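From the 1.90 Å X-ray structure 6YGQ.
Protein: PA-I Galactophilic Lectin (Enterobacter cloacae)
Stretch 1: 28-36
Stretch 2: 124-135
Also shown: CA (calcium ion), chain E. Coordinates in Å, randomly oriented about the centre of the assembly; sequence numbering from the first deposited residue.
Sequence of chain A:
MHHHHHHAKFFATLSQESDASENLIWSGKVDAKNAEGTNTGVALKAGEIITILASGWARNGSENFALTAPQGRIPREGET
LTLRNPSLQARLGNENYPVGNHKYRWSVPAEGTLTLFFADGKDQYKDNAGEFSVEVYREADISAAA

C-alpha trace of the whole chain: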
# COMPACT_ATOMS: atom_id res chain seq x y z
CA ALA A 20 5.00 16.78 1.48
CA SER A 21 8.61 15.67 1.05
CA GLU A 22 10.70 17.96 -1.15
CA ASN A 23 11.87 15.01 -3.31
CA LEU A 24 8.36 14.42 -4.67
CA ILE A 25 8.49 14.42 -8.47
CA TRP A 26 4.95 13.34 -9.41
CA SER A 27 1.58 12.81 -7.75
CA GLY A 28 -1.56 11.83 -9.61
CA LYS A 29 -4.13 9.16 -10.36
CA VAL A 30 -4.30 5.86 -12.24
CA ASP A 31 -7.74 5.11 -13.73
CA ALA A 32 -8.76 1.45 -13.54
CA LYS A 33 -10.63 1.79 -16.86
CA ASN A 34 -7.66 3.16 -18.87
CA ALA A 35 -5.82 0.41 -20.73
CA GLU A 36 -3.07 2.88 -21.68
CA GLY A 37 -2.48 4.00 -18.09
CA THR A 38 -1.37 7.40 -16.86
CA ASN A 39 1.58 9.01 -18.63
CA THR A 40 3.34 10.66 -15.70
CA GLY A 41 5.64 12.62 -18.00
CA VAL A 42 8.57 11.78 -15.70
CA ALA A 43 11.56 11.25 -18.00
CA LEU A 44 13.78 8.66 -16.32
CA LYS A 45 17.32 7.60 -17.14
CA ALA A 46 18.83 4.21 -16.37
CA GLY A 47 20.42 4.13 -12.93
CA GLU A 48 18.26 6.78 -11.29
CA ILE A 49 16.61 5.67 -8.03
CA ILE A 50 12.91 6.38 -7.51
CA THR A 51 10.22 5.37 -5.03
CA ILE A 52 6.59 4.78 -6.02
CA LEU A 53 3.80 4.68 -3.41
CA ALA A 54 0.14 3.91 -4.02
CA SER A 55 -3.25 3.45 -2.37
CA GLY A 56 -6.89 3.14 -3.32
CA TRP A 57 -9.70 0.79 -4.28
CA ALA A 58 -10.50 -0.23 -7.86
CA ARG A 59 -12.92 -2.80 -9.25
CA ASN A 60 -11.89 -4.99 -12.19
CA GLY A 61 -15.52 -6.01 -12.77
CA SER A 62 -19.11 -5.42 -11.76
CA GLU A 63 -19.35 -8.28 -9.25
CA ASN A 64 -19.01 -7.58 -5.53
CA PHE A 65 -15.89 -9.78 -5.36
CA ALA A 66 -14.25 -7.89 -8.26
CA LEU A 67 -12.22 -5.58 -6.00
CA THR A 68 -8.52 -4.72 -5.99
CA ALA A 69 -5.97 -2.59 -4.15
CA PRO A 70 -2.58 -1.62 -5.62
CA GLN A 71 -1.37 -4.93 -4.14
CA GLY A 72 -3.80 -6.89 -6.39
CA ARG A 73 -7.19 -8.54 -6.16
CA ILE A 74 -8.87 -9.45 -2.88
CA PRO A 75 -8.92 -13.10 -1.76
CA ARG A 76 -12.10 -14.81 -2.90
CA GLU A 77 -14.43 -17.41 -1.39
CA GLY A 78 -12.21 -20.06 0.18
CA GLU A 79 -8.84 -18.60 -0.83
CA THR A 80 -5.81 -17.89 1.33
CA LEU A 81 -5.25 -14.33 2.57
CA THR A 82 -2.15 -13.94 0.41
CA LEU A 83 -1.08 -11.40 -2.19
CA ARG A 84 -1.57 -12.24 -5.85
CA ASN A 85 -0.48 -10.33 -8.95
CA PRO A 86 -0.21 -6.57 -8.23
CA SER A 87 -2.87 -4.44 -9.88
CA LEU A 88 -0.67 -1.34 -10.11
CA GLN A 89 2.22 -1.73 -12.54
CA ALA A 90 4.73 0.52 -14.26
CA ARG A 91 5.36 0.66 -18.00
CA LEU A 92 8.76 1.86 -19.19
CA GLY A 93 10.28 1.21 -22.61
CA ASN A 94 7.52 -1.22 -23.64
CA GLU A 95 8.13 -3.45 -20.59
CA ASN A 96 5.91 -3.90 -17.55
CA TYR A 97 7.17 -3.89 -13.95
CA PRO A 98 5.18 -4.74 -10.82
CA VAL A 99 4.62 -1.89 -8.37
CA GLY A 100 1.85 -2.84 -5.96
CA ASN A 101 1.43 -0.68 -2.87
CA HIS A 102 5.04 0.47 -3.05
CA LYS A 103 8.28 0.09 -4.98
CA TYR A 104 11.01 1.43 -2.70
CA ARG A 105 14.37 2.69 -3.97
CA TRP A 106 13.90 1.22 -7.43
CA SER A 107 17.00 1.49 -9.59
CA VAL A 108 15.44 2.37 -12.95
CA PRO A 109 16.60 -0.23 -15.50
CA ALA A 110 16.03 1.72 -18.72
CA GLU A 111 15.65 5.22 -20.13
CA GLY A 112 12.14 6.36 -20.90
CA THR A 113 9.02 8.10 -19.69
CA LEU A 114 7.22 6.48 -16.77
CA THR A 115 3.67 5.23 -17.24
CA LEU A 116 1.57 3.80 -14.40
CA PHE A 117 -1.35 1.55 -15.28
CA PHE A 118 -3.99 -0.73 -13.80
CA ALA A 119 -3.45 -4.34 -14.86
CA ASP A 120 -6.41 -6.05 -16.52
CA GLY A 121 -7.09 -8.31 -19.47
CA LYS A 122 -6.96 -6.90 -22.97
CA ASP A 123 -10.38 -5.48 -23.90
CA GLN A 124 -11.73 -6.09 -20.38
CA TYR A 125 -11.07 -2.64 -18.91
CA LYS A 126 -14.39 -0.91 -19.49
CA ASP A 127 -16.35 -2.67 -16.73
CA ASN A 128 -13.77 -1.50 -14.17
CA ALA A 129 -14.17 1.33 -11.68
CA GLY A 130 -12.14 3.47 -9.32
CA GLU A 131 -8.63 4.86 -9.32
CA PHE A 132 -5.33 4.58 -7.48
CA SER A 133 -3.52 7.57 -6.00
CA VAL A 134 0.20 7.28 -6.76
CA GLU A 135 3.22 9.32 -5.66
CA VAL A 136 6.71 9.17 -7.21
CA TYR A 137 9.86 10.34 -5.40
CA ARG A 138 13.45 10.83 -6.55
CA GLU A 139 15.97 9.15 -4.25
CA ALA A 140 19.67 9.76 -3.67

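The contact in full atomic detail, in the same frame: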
# COMPACT_ATOMS: atom_id res chain seq x y z
N GLY A 28 -0.36 11.83 -8.81
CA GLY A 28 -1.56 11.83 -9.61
C GLY A 28 -2.35 10.56 -9.43
O GLY A 28 -2.20 9.86 -8.42
N LYS A 29 -3.18 10.26 -10.42
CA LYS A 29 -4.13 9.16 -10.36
C LYS A 29 -3.89 8.17 -11.49
O LYS A 29 -3.38 8.52 -12.56
CB LYS A 29 -5.58 9.67 -10.44
CG LYS A 29 -5.91 10.80 -9.48
CD LYS A 29 -5.83 10.34 -8.04
CE LYS A 29 -6.73 11.17 -7.13
NZ LYS A 29 -6.48 12.63 -7.26
N VAL A 30 -4.30 6.93 -11.25
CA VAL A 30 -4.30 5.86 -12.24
C VAL A 30 -5.72 5.32 -12.33
O VAL A 30 -6.24 4.76 -11.35
CB VAL A 30 -3.30 4.74 -11.89
CG1 VAL A 30 -3.42 3.58 -12.86
CG2 VAL A 30 -1.87 5.29 -11.88
N ASP A 31 -6.35 5.50 -13.49
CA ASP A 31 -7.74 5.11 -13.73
C ASP A 31 -7.80 3.62 -14.06
O ASP A 31 -7.10 3.15 -14.95
CB ASP A 31 -8.30 5.96 -14.87
CG ASP A 31 -9.77 5.70 -15.17
OD1 ASP A 31 -10.37 4.73 -14.67
OD2 ASP A 31 -10.34 6.49 -15.95
N ALA A 32 -8.65 2.89 -13.33
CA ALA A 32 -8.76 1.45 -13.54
C ALA A 32 -9.33 1.10 -14.91
O ALA A 32 -9.16 -0.03 -15.37
CB ALA A 32 -9.62 0.83 -12.45
N LYS A 33 -10.00 2.04 -15.57
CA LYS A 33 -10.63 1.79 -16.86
C LYS A 33 -9.73 2.13 -18.05
O LYS A 33 -10.15 1.92 -19.19
CB LYS A 33 -11.93 2.60 -16.97
CG LYS A 33 -13.18 1.84 -16.53
CD LYS A 33 -14.07 2.65 -15.60
CE LYS A 33 -14.42 4.01 -16.18
NZ LYS A 33 -15.70 4.52 -15.63
N ASN A 34 -8.52 2.64 -17.81
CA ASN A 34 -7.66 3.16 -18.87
C ASN A 34 -6.59 2.13 -19.21
O ASN A 34 -5.60 1.99 -18.49
CB ASN A 34 -7.03 4.49 -18.45
CG ASN A 34 -6.28 5.16 -19.58
OD1 ASN A 34 -6.07 4.56 -20.63
ND2 ASN A 34 -5.88 6.41 -19.38
N ALA A 35 -6.77 1.44 -20.34
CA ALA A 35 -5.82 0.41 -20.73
C ALA A 35 -4.43 0.99 -21.00
O ALA A 35 -3.43 0.28 -20.86
CB ALA A 35 -6.32 -0.33 -21.97
N GLU A 36 -4.35 2.26 -21.38
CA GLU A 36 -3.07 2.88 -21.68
C GLU A 36 -2.38 3.44 -20.44
O GLU A 36 -1.20 3.81 -20.52
CB GLU A 36 -3.25 4.00 -22.71
CG GLU A 36 -3.38 3.51 -24.14
CD GLU A 36 -4.74 2.90 -24.44
OE1 GLU A 36 -5.76 3.42 -23.94
OE2 GLU A 36 -4.79 1.89 -25.18
N GLN A 124 -10.87 -5.84 -21.53
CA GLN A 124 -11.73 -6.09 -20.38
C GLN A 124 -11.69 -4.94 -19.38
O GLN A 124 -12.07 -5.10 -18.22
CB GLN A 124 -11.32 -7.40 -19.69
CG GLN A 124 -11.49 -8.63 -20.58
CD GLN A 124 -11.07 -9.92 -19.90
OE1 GLN A 124 -10.09 -9.95 -19.15
NE2 GLN A 124 -11.80 -11.00 -20.17
N TYR A 125 -11.26 -3.76 -19.83
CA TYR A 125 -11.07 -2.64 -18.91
C TYR A 125 -12.34 -1.86 -18.63
O TYR A 125 -12.43 -1.22 -17.58
CB TYR A 125 -10.02 -1.67 -19.47
CG TYR A 125 -8.59 -2.02 -19.12
CD1 TYR A 125 -7.88 -2.94 -19.88
CD2 TYR A 125 -7.96 -1.43 -18.04
CE1 TYR A 125 -6.58 -3.26 -19.56
CE2 TYR A 125 -6.65 -1.75 -17.71
CZ TYR A 125 -5.97 -2.67 -18.48
OH TYR A 125 -4.67 -3.00 -18.18
N LYS A 126 -13.32 -1.90 -19.53
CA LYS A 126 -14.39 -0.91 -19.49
C LYS A 126 -15.54 -1.29 -18.57
O LYS A 126 -16.52 -0.53 -18.48
CB LYS A 126 -14.90 -0.66 -20.91
CG LYS A 126 -13.85 0.01 -21.82
CD LYS A 126 -13.17 1.19 -21.12
CE LYS A 126 -12.27 1.98 -22.06
NZ LYS A 126 -11.76 3.22 -21.40
N ASP A 127 -15.46 -2.41 -17.85
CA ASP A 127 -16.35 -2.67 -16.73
C ASP A 127 -15.65 -2.42 -15.39
O ASP A 127 -16.18 -2.82 -14.34
CB ASP A 127 -16.90 -4.09 -16.79
CG ASP A 127 -15.82 -5.15 -16.69
OD1 ASP A 127 -14.63 -4.79 -16.55
OD2 ASP A 127 -16.17 -6.35 -16.76
N ASN A 128 -14.49 -1.79 -15.40
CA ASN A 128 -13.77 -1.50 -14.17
C ASN A 128 -14.30 -0.22 -13.54
O ASN A 128 -15.21 0.44 -14.07
CB ASN A 128 -12.27 -1.41 -14.44
CG ASN A 128 -11.69 -2.71 -14.96
OD1 ASN A 128 -12.37 -3.73 -14.98
ND2 ASN A 128 -10.43 -2.67 -15.36
N ALA A 129 -13.74 0.14 -12.39
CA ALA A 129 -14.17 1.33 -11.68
C ALA A 129 -13.09 1.71 -10.67
O ALA A 129 -12.32 0.86 -10.22
CB ALA A 129 -15.51 1.11 -10.97
N GLY A 130 -13.05 2.99 -10.34
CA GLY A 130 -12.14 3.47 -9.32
C GLY A 130 -10.78 3.87 -9.87
O GLY A 130 -10.49 3.75 -11.06
N GLU A 131 -9.94 4.33 -8.96
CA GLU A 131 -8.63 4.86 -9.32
C GLU A 131 -7.67 4.67 -8.16
O GLU A 131 -8.09 4.61 -6.99
CB GLU A 131 -8.72 6.35 -9.68
CG GLU A 131 -9.02 7.23 -8.48
CD GLU A 131 -9.32 8.68 -8.83
OE1 GLU A 131 -9.44 9.01 -10.03
OE2 GLU A 131 -9.44 9.49 -7.89
N PHE A 132 -6.39 4.59 -8.48
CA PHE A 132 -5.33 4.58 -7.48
C PHE A 132 -4.70 5.97 -7.42
O PHE A 132 -4.55 6.64 -8.45
CB PHE A 132 -4.26 3.54 -7.79
CG PHE A 132 -4.74 2.11 -7.74
CD1 PHE A 132 -5.73 1.72 -6.85
CD2 PHE A 132 -4.20 1.16 -8.59
CE1 PHE A 132 -6.16 0.40 -6.81
CE2 PHE A 132 -4.63 -0.16 -8.55
CZ PHE A 132 -5.62 -0.53 -7.66
N SER A 133 -4.35 6.40 -6.21
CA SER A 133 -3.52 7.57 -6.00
C SER A 133 -2.07 7.12 -5.87
O SER A 133 -1.76 6.25 -5.06
CB SER A 133 -3.95 8.32 -4.74
OG SER A 133 -5.24 8.87 -4.90
N VAL A 134 -1.19 7.71 -6.68
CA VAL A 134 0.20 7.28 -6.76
C VAL A 134 1.12 8.48 -6.62
O VAL A 134 0.88 9.53 -7.23
CB VAL A 134 0.49 6.54 -8.09
CG1 VAL A 134 1.89 5.96 -8.07
CG2 VAL A 134 -0.55 5.46 -8.35
N GLU A 135 2.17 8.32 -5.82
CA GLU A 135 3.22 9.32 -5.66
C GLU A 135 4.54 8.73 -6.14
O GLU A 135 4.80 7.53 -5.97
CB GLU A 135 3.35 9.77 -4.20
CG GLU A 135 2.06 10.30 -3.58
CD GLU A 135 2.06 10.23 -2.06
OE1 GLU A 135 3.15 10.05 -1.46
OE2 GLU A 135 0.97 10.35 -1.46
CA CA E . -12.47 -5.81 -16.12
O HOH W 1 -12.29 4.14 -13.23
O HOH W 2 -16.67 2.70 -13.65
O HOH W 3 -8.71 2.14 -22.34
O HOH W 4 -3.13 -2.31 -20.42
O HOH W 5 -14.07 -7.69 -16.70
O HOH W 6 -11.34 -8.01 -15.99

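Where a strand leaves its sheet, side chains often take over the pairing that the backbone gives up, and this calcium-bound lectin offers a clear example. Residues 28 to 31 pair antiparallel with residues 134 to 131, and Val 30 N donates to Phe 132 O (2.8 Å) while Phe 132 N returns a bond to Val 30 O (2.9 Å). Side chains alternate between the two faces. On one, Val 30, in the t rotamer, sets CG2 3.8 Å from CG2 of Val 134, itself t. On the other, Lys 29 bends through two m torsions, which brings CD to 3.5 Å from Ser 133 OG; its NZ remains 4.4 Å from Glu 131 OE2, near an opposite charge but short of a salt bridge.

Beyond Asp 31 the chain turns. The t rotamer of Asp 31 places OD1 to accept from Lys 33 N (2.9 Å), tying the side chain into its own type I turn, and a water bridges the same OD1 to Gly 130 O. The last ladder-like bond, Ala 32 N to Gly 130 O (3.0 Å), is followed by a side-chain substitute: Asn 128, m at chi1, directs ND2 to Ala 32 O (2.9 Å, nearly linear). With chi2 near -8°, its other terminal atom, OD1, binds calcium at 2.4 Å, so one amide joins the metal site to the turn.

Tyr 125, also m, points toward the first stretch and lays its ring beneath Ala 35, whose CA sits 3.7 Å from the ring centroid, almost on the normal. Lys 126 starts away from the contact, yet two m torsions turn the chain back, and the t torsions beyond them carry NZ to Lys 33 O (3.0 Å). Lys 33 has chi1 and chi2 between wells; its CD lies just 2.9 Å from Asn 128 O, and a water links its NZ to that same oxygen.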